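Local coordinates for DisA protein (Sorangium cellulosum, PDB 6CCA) that probably transfers methyl groups to a carbon of a polyketide intermediate, building the gem-dimethyl unit of disorazol on a trans-acyltransferase assembly line, at residues Gln282-Glu287 with Gln293-Glu298; Glu254-Asp259 with Ala297-Val302. All coordinates share one frame; numbering follows the deposited sequence.

Contact 1: Gln282-Glu287 with Gln293-Glu298; sequences QPLDLE and QGFSAE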
ATOM      1  N   GLN A 282      14.109  -0.624 -15.924  1.00 20.01           N
ATOM      2  CA  GLN A 282      15.270  -1.311 -15.319  1.00 21.58           C
ATOM      3  C   GLN A 282      14.840  -1.957 -14.016  1.00 21.66           C
ATOM      4  O   GLN A 282      14.220  -1.293 -13.163  1.00 21.06           O
ATOM      5  CB  GLN A 282      16.357  -0.252 -15.017  1.00 22.68           C
ATOM      6  CG  GLN A 282      17.733  -0.766 -14.601  1.00 26.89           C
ATOM      7  CD  GLN A 282      18.851   0.316 -14.722  1.00 29.61           C
ATOM      8  OE1 GLN A 282      18.731   1.289 -15.459  1.00 33.04           O
ATOM      9  NE2 GLN A 282      19.938   0.111 -14.000  1.00 31.70           N
ATOM     10  N   PRO A 283      15.201  -3.224 -13.803  1.00 21.45           N
ATOM     11  CA  PRO A 283      14.880  -3.874 -12.553  1.00 20.68           C
ATOM     12  C   PRO A 283      15.614  -3.217 -11.343  1.00 20.04           C
ATOM     13  O   PRO A 283      16.707  -2.730 -11.490  1.00 22.59           O
ATOM     14  CB  PRO A 283      15.328  -5.313 -12.745  1.00 22.54           C
ATOM     15  CG  PRO A 283      15.614  -5.473 -14.160  1.00 25.52           C
ATOM     16  CD  PRO A 283      15.792  -4.145 -14.821  1.00 23.48           C
ATOM     17  N   LEU A 284      15.014  -3.287 -10.202  1.00 19.22           N
ATOM     18  CA  LEU A 284      15.625  -2.795  -8.952  1.00 21.10           C
ATOM     19  C   LEU A 284      15.018  -3.414  -7.756  1.00 19.62           C
ATOM     20  O   LEU A 284      13.786  -3.396  -7.543  1.00 20.64           O
ATOM     21  CB  LEU A 284      15.428  -1.300  -8.788  1.00 20.93           C
ATOM     22  CG  LEU A 284      15.999  -0.653  -7.514  1.00 22.32           C
ATOM     23  CD1 LEU A 284      17.489  -0.872  -7.286  1.00 23.53           C
ATOM     24  CD2 LEU A 284      15.782   0.852  -7.697  1.00 24.86           C
ATOM     25  N   ASP A 285      15.911  -3.942  -6.912  1.00 21.13           N
ATOM     26  CA  ASP A 285      15.572  -4.557  -5.667  1.00 24.07           C
ATOM     27  C   ASP A 285      16.256  -3.696  -4.622  1.00 26.70           C
ATOM     28  O   ASP A 285      17.482  -3.642  -4.614  1.00 26.61           O
ATOM     29  CB  ASP A 285      16.162  -5.952  -5.589  1.00 27.06           C
ATOM     30  CG  ASP A 285      15.771  -6.674  -4.283  1.00 32.32           C
ATOM     31  OD1 ASP A 285      15.278  -6.029  -3.367  1.00 33.72           O
ATOM     32  OD2 ASP A 285      15.926  -7.889  -4.195  1.00 30.89           O
ATOM     33  N   LEU A 286      15.491  -2.952  -3.808  1.00 28.20           N
ATOM     34  CA  LEU A 286      16.125  -1.925  -2.951  1.00 33.92           C
ATOM     35  C   LEU A 286      16.889  -2.576  -1.795  1.00 38.83           C
ATOM     36  O   LEU A 286      17.841  -1.967  -1.258  1.00 39.93           O
ATOM     37  CB  LEU A 286      15.098  -0.968  -2.335  1.00 34.00           C
ATOM     38  CG  LEU A 286      14.557   0.148  -3.195  1.00 31.92           C
ATOM     39  CD1 LEU A 286      13.430   0.844  -2.411  1.00 33.02           C
ATOM     40  CD2 LEU A 286      15.645   1.137  -3.618  1.00 33.08           C
ATOM     41  N   GLU A 287      16.429  -3.784  -1.441  1.00 37.12           N
ATOM     42  CA  GLU A 287      17.083  -4.627  -0.465  1.00 42.78           C
ATOM     43  C   GLU A 287      18.442  -5.162  -0.928  1.00 40.27           C
ATOM     44  O   GLU A 287      19.127  -5.781  -0.167  1.00 39.92           O
ATOM     45  CB  GLU A 287      16.164  -5.780  -0.048  1.00 41.84           C
ATOM     46  CG  GLU A 287      14.959  -5.320   0.831  1.00 43.39           C
ATOM     47  CD  GLU A 287      14.146  -6.479   1.397  1.00 41.07           C
ATOM     48  OE1 GLU A 287      13.132  -6.859   0.840  1.00 53.65           O
ATOM     49  OE2 GLU A 287      14.507  -7.063   2.417  1.00 42.98           O
ATOM     50  N   GLN A 293      23.315  -2.922  -9.112  1.00 30.84           N
ATOM     51  CA  GLN A 293      22.185  -3.049 -10.047  1.00 25.80           C
ATOM     52  C   GLN A 293      22.128  -2.023 -11.173  1.00 26.71           C
ATOM     53  O   GLN A 293      21.212  -2.030 -11.963  1.00 25.43           O
ATOM     54  CB  GLN A 293      20.887  -3.125  -9.285  1.00 25.39           C
ATOM     55  CG  GLN A 293      20.816  -4.253  -8.284  1.00 24.98           C
ATOM     56  CD  GLN A 293      19.618  -4.216  -7.423  1.00 25.89           C
ATOM     57  OE1 GLN A 293      18.475  -4.499  -7.873  1.00 23.76           O
ATOM     58  NE2 GLN A 293      19.832  -3.946  -6.145  1.00 25.94           N
ATOM     59  N   GLY A 294      23.134  -1.135 -11.264  1.00 24.96           N
ATOM     60  CA  GLY A 294      23.254  -0.213 -12.334  1.00 26.26           C
ATOM     61  C   GLY A 294      22.656   1.166 -12.038  1.00 24.92           C
ATOM     62  O   GLY A 294      22.316   1.844 -12.970  1.00 27.13           O
ATOM     63  N   PHE A 295      22.469   1.524 -10.772  1.00 24.51           N
ATOM     64  CA  PHE A 295      21.908   2.829 -10.304  1.00 27.09           C
ATOM     65  C   PHE A 295      22.904   3.626  -9.405  1.00 31.82           C
ATOM     66  O   PHE A 295      23.168   3.252  -8.240  1.00 40.50           O
ATOM     67  CB  PHE A 295      20.702   2.609  -9.412  1.00 24.82           C
ATOM     68  CG  PHE A 295      19.564   1.944 -10.102  1.00 27.00           C
ATOM     69  CD1 PHE A 295      19.474   0.548 -10.134  1.00 26.12           C
ATOM     70  CD2 PHE A 295      18.607   2.692 -10.740  1.00 24.83           C
ATOM     71  CE1 PHE A 295      18.433  -0.055 -10.794  1.00 26.54           C
ATOM     72  CE2 PHE A 295      17.589   2.086 -11.426  1.00 27.71           C
ATOM     73  CZ  PHE A 295      17.519   0.713 -11.462  1.00 24.84           C
ATOM     74  N   SER A 296      23.343   4.763  -9.861  1.00 27.74           N
ATOM     75  CA  SER A 296      24.354   5.480  -9.091  1.00 28.29           C
ATOM     76  C   SER A 296      23.823   6.308  -7.898  1.00 25.16           C
ATOM     77  O   SER A 296      22.645   6.735  -7.864  1.00 24.96           O
ATOM     78  CB  SER A 296      25.178   6.323 -10.049  1.00 28.11           C
ATOM     79  OG  SER A 296      24.329   7.099 -10.830  1.00 29.22           O
ATOM     80  N   ALA A 297      24.693   6.504  -6.926  1.00 24.14           N
ATOM     81  CA  ALA A 297      24.443   7.398  -5.836  1.00 25.03           C
ATOM     82  C   ALA A 297      24.161   8.824  -6.273  1.00 21.97           C
ATOM     83  O   ALA A 297      24.756   9.305  -7.226  1.00 19.22           O
ATOM     84  CB  ALA A 297      25.658   7.462  -4.911  1.00 27.82           C
ATOM     85  N   GLU A 298      23.231   9.445  -5.575  1.00 20.91           N
ATOM     86  CA  GLU A 298      22.701  10.771  -5.843  1.00 21.14           C
ATOM     87  C   GLU A 298      22.294  11.080  -7.278  1.00 20.57           C
ATOM     88  O   GLU A 298      22.529  12.131  -7.764  1.00 22.95           O
ATOM     89  CB  GLU A 298      23.580  11.887  -5.272  1.00 24.10           C
ATOM     90  CG  GLU A 298      24.853  12.075  -6.005  1.00 25.06           C
ATOM     91  CD  GLU A 298      25.409  13.490  -5.974  1.00 26.48           C
ATOM     92  OE1 GLU A 298      24.712  14.478  -5.806  1.00 26.82           O
ATOM     93  OE2 GLU A 298      26.589  13.579  -6.193  1.00 31.03           O
TER
HETATM   94  O   HOH W   1      18.907  -3.450 -12.554  1.00 19.71           O
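The long loop that joins strand 279-281 to strand 300-306 of the methyltransferase domain folds back on itself here, and Gln293 meets Asp285 across the fold. It is a good example of a side-chain amide pairing with a backbone N-H and C=O much as a neighbouring strand would. The Gln293 chain runs extended beyond CG, and its amide pairs with both polar backbone atoms of one residue: OE1 accepts from Asp285 N at 2.8 Å through a lone pair in the carbonyl plane, while NE2 donates to Asp285 O at 2.8 Å with an N-H...O angle of 164°. NE2 is also bonded to Asp289 O, in the residues between the two segments, so the rotation of the amide is well fixed. A second glutamine works in the other direction. With its CG anti to the backbone N (chi1 -170°), Gln282 reaches across to bring NE2 to Gln293 O at 3.2 Å, on a lone pair, and makes a weak bond from NE2 to Gly294 O at 3.1 Å. Gly294 has a positive phi and lets Gln282 NE2 come close to the backbone. The buried Phe295 ring is held between Leu284 and the amide of Gln282: Leu284 CD2 lies over one face, 4.2 Å from the centroid of the Phe295 ring, in a CH-pi contact, and Gln282 NE2 lies over the opposite face, toward the rim, with the amide tilted 30° from the ring plane. At the ring edge Pro283 O comes within 3.3 Å of Phe295 CE1. Phe295 also packs on Leu325 of helix 315-325. The arrangement is that of an irregular connection following a parallel strand of a Rossmann-like class I methyltransferase fold, held by side-chain-to-backbone bonds.

Contact 2: Glu254-Asp259 with Ala297-Val302; sequences EYFYTD and AERFDV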
ATOM      1  N   GLU A 254      13.930  12.615 -17.023  1.00 21.55           N
ATOM      2  CA  GLU A 254      14.112  11.176 -17.162  1.00 22.31           C
ATOM      3  C   GLU A 254      13.329  10.440 -16.048  1.00 22.01           C
ATOM      4  O   GLU A 254      13.482  10.767 -14.866  1.00 18.44           O
ATOM      5  CB  GLU A 254      15.543  10.774 -17.027  1.00 25.49           C
ATOM      6  CG  GLU A 254      16.559  11.524 -17.810  1.00 33.03           C
ATOM      7  CD  GLU A 254      17.921  11.108 -17.324  1.00 40.06           C
ATOM      8  OE1 GLU A 254      18.495  11.747 -16.357  1.00 38.40           O
ATOM      9  OE2 GLU A 254      18.278  10.025 -17.802  1.00 39.40           O
ATOM     10  N   TYR A 255      12.551   9.425 -16.407  1.00 18.36           N
ATOM     11  CA  TYR A 255      11.790   8.682 -15.456  1.00 16.54           C
ATOM     12  C   TYR A 255      12.216   7.195 -15.501  1.00 17.88           C
ATOM     13  O   TYR A 255      12.266   6.581 -16.560  1.00 19.24           O
ATOM     14  CB  TYR A 255      10.335   8.848 -15.791  1.00 16.29           C
ATOM     15  CG  TYR A 255       9.333   8.308 -14.808  1.00 14.72           C
ATOM     16  CD1 TYR A 255       9.033   6.949 -14.715  1.00 14.68           C
ATOM     17  CD2 TYR A 255       8.612   9.189 -13.997  1.00 15.31           C
ATOM     18  CE1 TYR A 255       8.076   6.469 -13.809  1.00 15.08           C
ATOM     19  CE2 TYR A 255       7.677   8.746 -13.078  1.00 13.69           C
ATOM     20  CZ  TYR A 255       7.384   7.387 -12.987  1.00 14.43           C
ATOM     21  OH  TYR A 255       6.424   6.987 -12.055  1.00 16.98           O
ATOM     22  N   PHE A 256      12.620   6.662 -14.362  1.00 15.47           N
ATOM     23  CA  PHE A 256      12.987   5.277 -14.248  1.00 16.09           C
ATOM     24  C   PHE A 256      11.812   4.458 -13.696  1.00 17.02           C
ATOM     25  O   PHE A 256      11.398   4.570 -12.522  1.00 18.46           O
ATOM     26  CB  PHE A 256      14.207   5.125 -13.368  1.00 16.13           C
ATOM     27  CG  PHE A 256      15.507   5.432 -14.067  1.00 17.34           C
ATOM     28  CD1 PHE A 256      15.831   6.744 -14.417  1.00 19.19           C
ATOM     29  CD2 PHE A 256      16.380   4.408 -14.401  1.00 18.86           C
ATOM     30  CE1 PHE A 256      17.021   7.033 -15.102  1.00 22.06           C
ATOM     31  CE2 PHE A 256      17.600   4.693 -15.058  1.00 20.55           C
ATOM     32  CZ  PHE A 256      17.879   5.984 -15.452  1.00 21.45           C
ATOM     33  N   TYR A 257      11.265   3.623 -14.582  1.00 16.43           N
ATOM     34  CA  TYR A 257      10.250   2.627 -14.268  1.00 15.21           C
ATOM     35  C   TYR A 257      10.950   1.334 -13.795  1.00 15.98           C
ATOM     36  O   TYR A 257      11.639   0.683 -14.590  1.00 16.25           O
ATOM     37  CB  TYR A 257       9.408   2.399 -15.539  1.00 15.54           C
ATOM     38  CG  TYR A 257       8.245   1.432 -15.433  1.00 14.35           C
ATOM     39  CD1 TYR A 257       8.405   0.114 -15.119  1.00 16.19           C
ATOM     40  CD2 TYR A 257       6.966   1.855 -15.689  1.00 16.93           C
ATOM     41  CE1 TYR A 257       7.310  -0.763 -15.063  1.00 16.05           C
ATOM     42  CE2 TYR A 257       5.908   0.977 -15.677  1.00 15.64           C
ATOM     43  CZ  TYR A 257       6.102  -0.324 -15.368  1.00 16.22           C
ATOM     44  OH  TYR A 257       4.975  -1.139 -15.317  1.00 19.68           O
ATOM     45  N   THR A 258      10.842   1.014 -12.513  1.00 14.79           N
ATOM     46  CA  THR A 258      11.589  -0.087 -11.936  1.00 15.65           C
ATOM     47  C   THR A 258      10.705  -0.944 -11.114  1.00 19.04           C
ATOM     48  O   THR A 258       9.625  -0.498 -10.672  1.00 17.00           O
ATOM     49  CB  THR A 258      12.810   0.352 -11.062  1.00 17.54           C
ATOM     50  OG1 THR A 258      12.378   0.729  -9.779  1.00 16.77           O
ATOM     51  CG2 THR A 258      13.589   1.432 -11.706  1.00 16.57           C
ATOM     52  N   ASP A 259      11.102  -2.241 -11.004  1.00 18.51           N
ATOM     53  CA  ASP A 259      10.415  -3.208 -10.174  1.00 18.35           C
ATOM     54  C   ASP A 259      11.401  -4.306  -9.864  1.00 19.07           C
ATOM     55  O   ASP A 259      12.378  -4.496 -10.588  1.00 19.48           O
ATOM     56  CB  ASP A 259       9.233  -3.834 -10.935  1.00 18.45           C
ATOM     57  CG  ASP A 259       8.296  -4.578 -10.008  1.00 19.68           C
ATOM     58  OD1 ASP A 259       7.442  -3.897  -9.406  1.00 20.32           O
ATOM     59  OD2 ASP A 259       8.419  -5.833  -9.887  1.00 20.23           O
ATOM     60  N   ALA A 297      24.693   6.504  -6.926  1.00 24.14           N
ATOM     61  CA  ALA A 297      24.443   7.398  -5.836  1.00 25.03           C
ATOM     62  C   ALA A 297      24.161   8.824  -6.273  1.00 21.97           C
ATOM     63  O   ALA A 297      24.756   9.305  -7.226  1.00 19.22           O
ATOM     64  CB  ALA A 297      25.658   7.462  -4.911  1.00 27.82           C
ATOM     65  N   GLU A 298      23.231   9.445  -5.575  1.00 20.91           N
ATOM     66  CA  GLU A 298      22.701  10.771  -5.843  1.00 21.14           C
ATOM     67  C   GLU A 298      22.294  11.080  -7.278  1.00 20.57           C
ATOM     68  O   GLU A 298      22.529  12.131  -7.764  1.00 22.95           O
ATOM     69  CB  GLU A 298      23.580  11.887  -5.272  1.00 24.10           C
ATOM     70  CG  GLU A 298      24.853  12.075  -6.005  1.00 25.06           C
ATOM     71  CD  GLU A 298      25.409  13.490  -5.974  1.00 26.48           C
ATOM     72  OE1 GLU A 298      24.712  14.478  -5.806  1.00 26.82           O
ATOM     73  OE2 GLU A 298      26.589  13.579  -6.193  1.00 31.03           O
ATOM     74  N   ARG A 299      21.625  10.136  -7.894  1.00 21.40           N
ATOM     75  CA  ARG A 299      21.195  10.290  -9.241  1.00 23.27           C
ATOM     76  C   ARG A 299      19.810  10.875  -9.395  1.00 19.63           C
ATOM     77  O   ARG A 299      19.486  11.390 -10.400  1.00 19.83           O
ATOM     78  CB  ARG A 299      21.209   8.957  -9.947  1.00 29.48           C
ATOM     79  CG  ARG A 299      21.825   9.149 -11.307  1.00 39.12           C
ATOM     80  CD  ARG A 299      21.286   8.271 -12.382  1.00 44.89           C
ATOM     81  NE  ARG A 299      20.797   9.050 -13.486  1.00 46.22           N
ATOM     82  CZ  ARG A 299      20.743   8.604 -14.703  1.00 47.77           C
ATOM     83  NH1 ARG A 299      21.188   7.392 -14.966  1.00 52.05           N
ATOM     84  NH2 ARG A 299      20.232   9.356 -15.634  1.00 45.73           N
ATOM     85  N   PHE A 300      19.012  10.732  -8.362  1.00 16.44           N
ATOM     86  CA  PHE A 300      17.602  10.981  -8.441  1.00 16.74           C
ATOM     87  C   PHE A 300      17.143  12.184  -7.677  1.00 15.62           C
ATOM     88  O   PHE A 300      17.493  12.335  -6.566  1.00 15.26           O
ATOM     89  CB  PHE A 300      16.850   9.742  -7.960  1.00 17.72           C
ATOM     90  CG  PHE A 300      17.035   8.581  -8.859  1.00 19.70           C
ATOM     91  CD1 PHE A 300      16.430   8.548 -10.072  1.00 21.60           C
ATOM     92  CD2 PHE A 300      17.908   7.598  -8.543  1.00 25.81           C
ATOM     93  CE1 PHE A 300      16.641   7.531 -10.935  1.00 22.29           C
ATOM     94  CE2 PHE A 300      18.116   6.555  -9.403  1.00 28.52           C
ATOM     95  CZ  PHE A 300      17.478   6.538 -10.598  1.00 22.24           C
ATOM     96  N   ASP A 301      16.311  12.991  -8.322  1.00 15.28           N
ATOM     97  CA  ASP A 301      15.722  14.143  -7.667  1.00 14.74           C
ATOM     98  C   ASP A 301      14.557  13.703  -6.797  1.00 15.38           C
ATOM     99  O   ASP A 301      14.244  14.343  -5.793  1.00 16.50           O
ATOM    100  CB  ASP A 301      15.242  15.089  -8.725  1.00 16.24           C
ATOM    101  CG  ASP A 301      16.416  15.682  -9.524  1.00 19.82           C
ATOM    102  OD1 ASP A 301      17.022  16.664  -9.016  1.00 21.80           O
ATOM    103  OD2 ASP A 301      16.815  15.081 -10.530  1.00 18.60           O
ATOM    104  N   VAL A 302      13.835  12.678  -7.251  1.00 14.03           N
ATOM    105  CA  VAL A 302      12.597  12.189  -6.560  1.00 15.76           C
ATOM    106  C   VAL A 302      12.584  10.685  -6.657  1.00 15.31           C
ATOM    107  O   VAL A 302      12.915  10.128  -7.710  1.00 15.00           O
ATOM    108  CB  VAL A 302      11.278  12.723  -7.226  1.00 15.93           C
ATOM    109  CG1 VAL A 302      10.025  12.250  -6.497  1.00 16.90           C
ATOM    110  CG2 VAL A 302      11.265  14.221  -7.319  1.00 19.26           C
TER
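Arg299 reaches over to Glu254 and Phe256 with the end of its chain. Its CB sits 3.8 Å above the plane of the neighbouring Phe300 ring, toward the rim. From there the chain bends at chi2 and again at chi3 (124°), which swings the guanidinium away from its own segment and beside Phe256. Arg299 CZ lies 4.0 Å from Phe256 CZ, and Arg299 NH1 comes closer, 3.6 Å from the same Phe256 CZ; the planes of ring and guanidinium stand 72° apart, so the two are not stacked. The partners belong to strand 253-257 and to the start of strand 300-306 with the residue before it; these strands flank strand 226-231 in the parallel part of the Rossmann-like sheet, and the contact therefore spans that middle strand, with Phe256 and Phe300 both packing on its Leu229. At the tip, Arg299 NH2 forms a salt bridge with Glu254 OE2 at 3.0 Å; its hydrogen bond to Glu254 OE1 is weak, bent to 136°, and OE1 has a further partner in Thr227 OG1. Phe300, covered by Arg299 CB on one face, turns its edge to the face of Phe256 in a T-shaped pair, with centroids 5.4 Å apart.

How the contacts relate
From the N terminus, the chain first lays down strand 253-257 and loop residues to Asp259, crosses through helix 262-272, and returns in strand 279-281, a beta-alpha-beta crossover. Residues 282-287 follow, and contact 1 closes a short loop of five residues when 293-298 turns back on them. As the chain approaches and enters strand 300-306, contact 2 closes the much larger excursion begun at 254-259; contact 1 lies within that excursion, its second segment overlapping that of contact 2 at Ala297 and Glu298. The two also touch directly: Leu284 N probably bonds to Asp259 O (2.9 Å) and Gln282 N to Tyr257 O, while Phe256 packs against Gln282 and Phe295. Together they join strand 253-257 to the loop leading to strand 300-306.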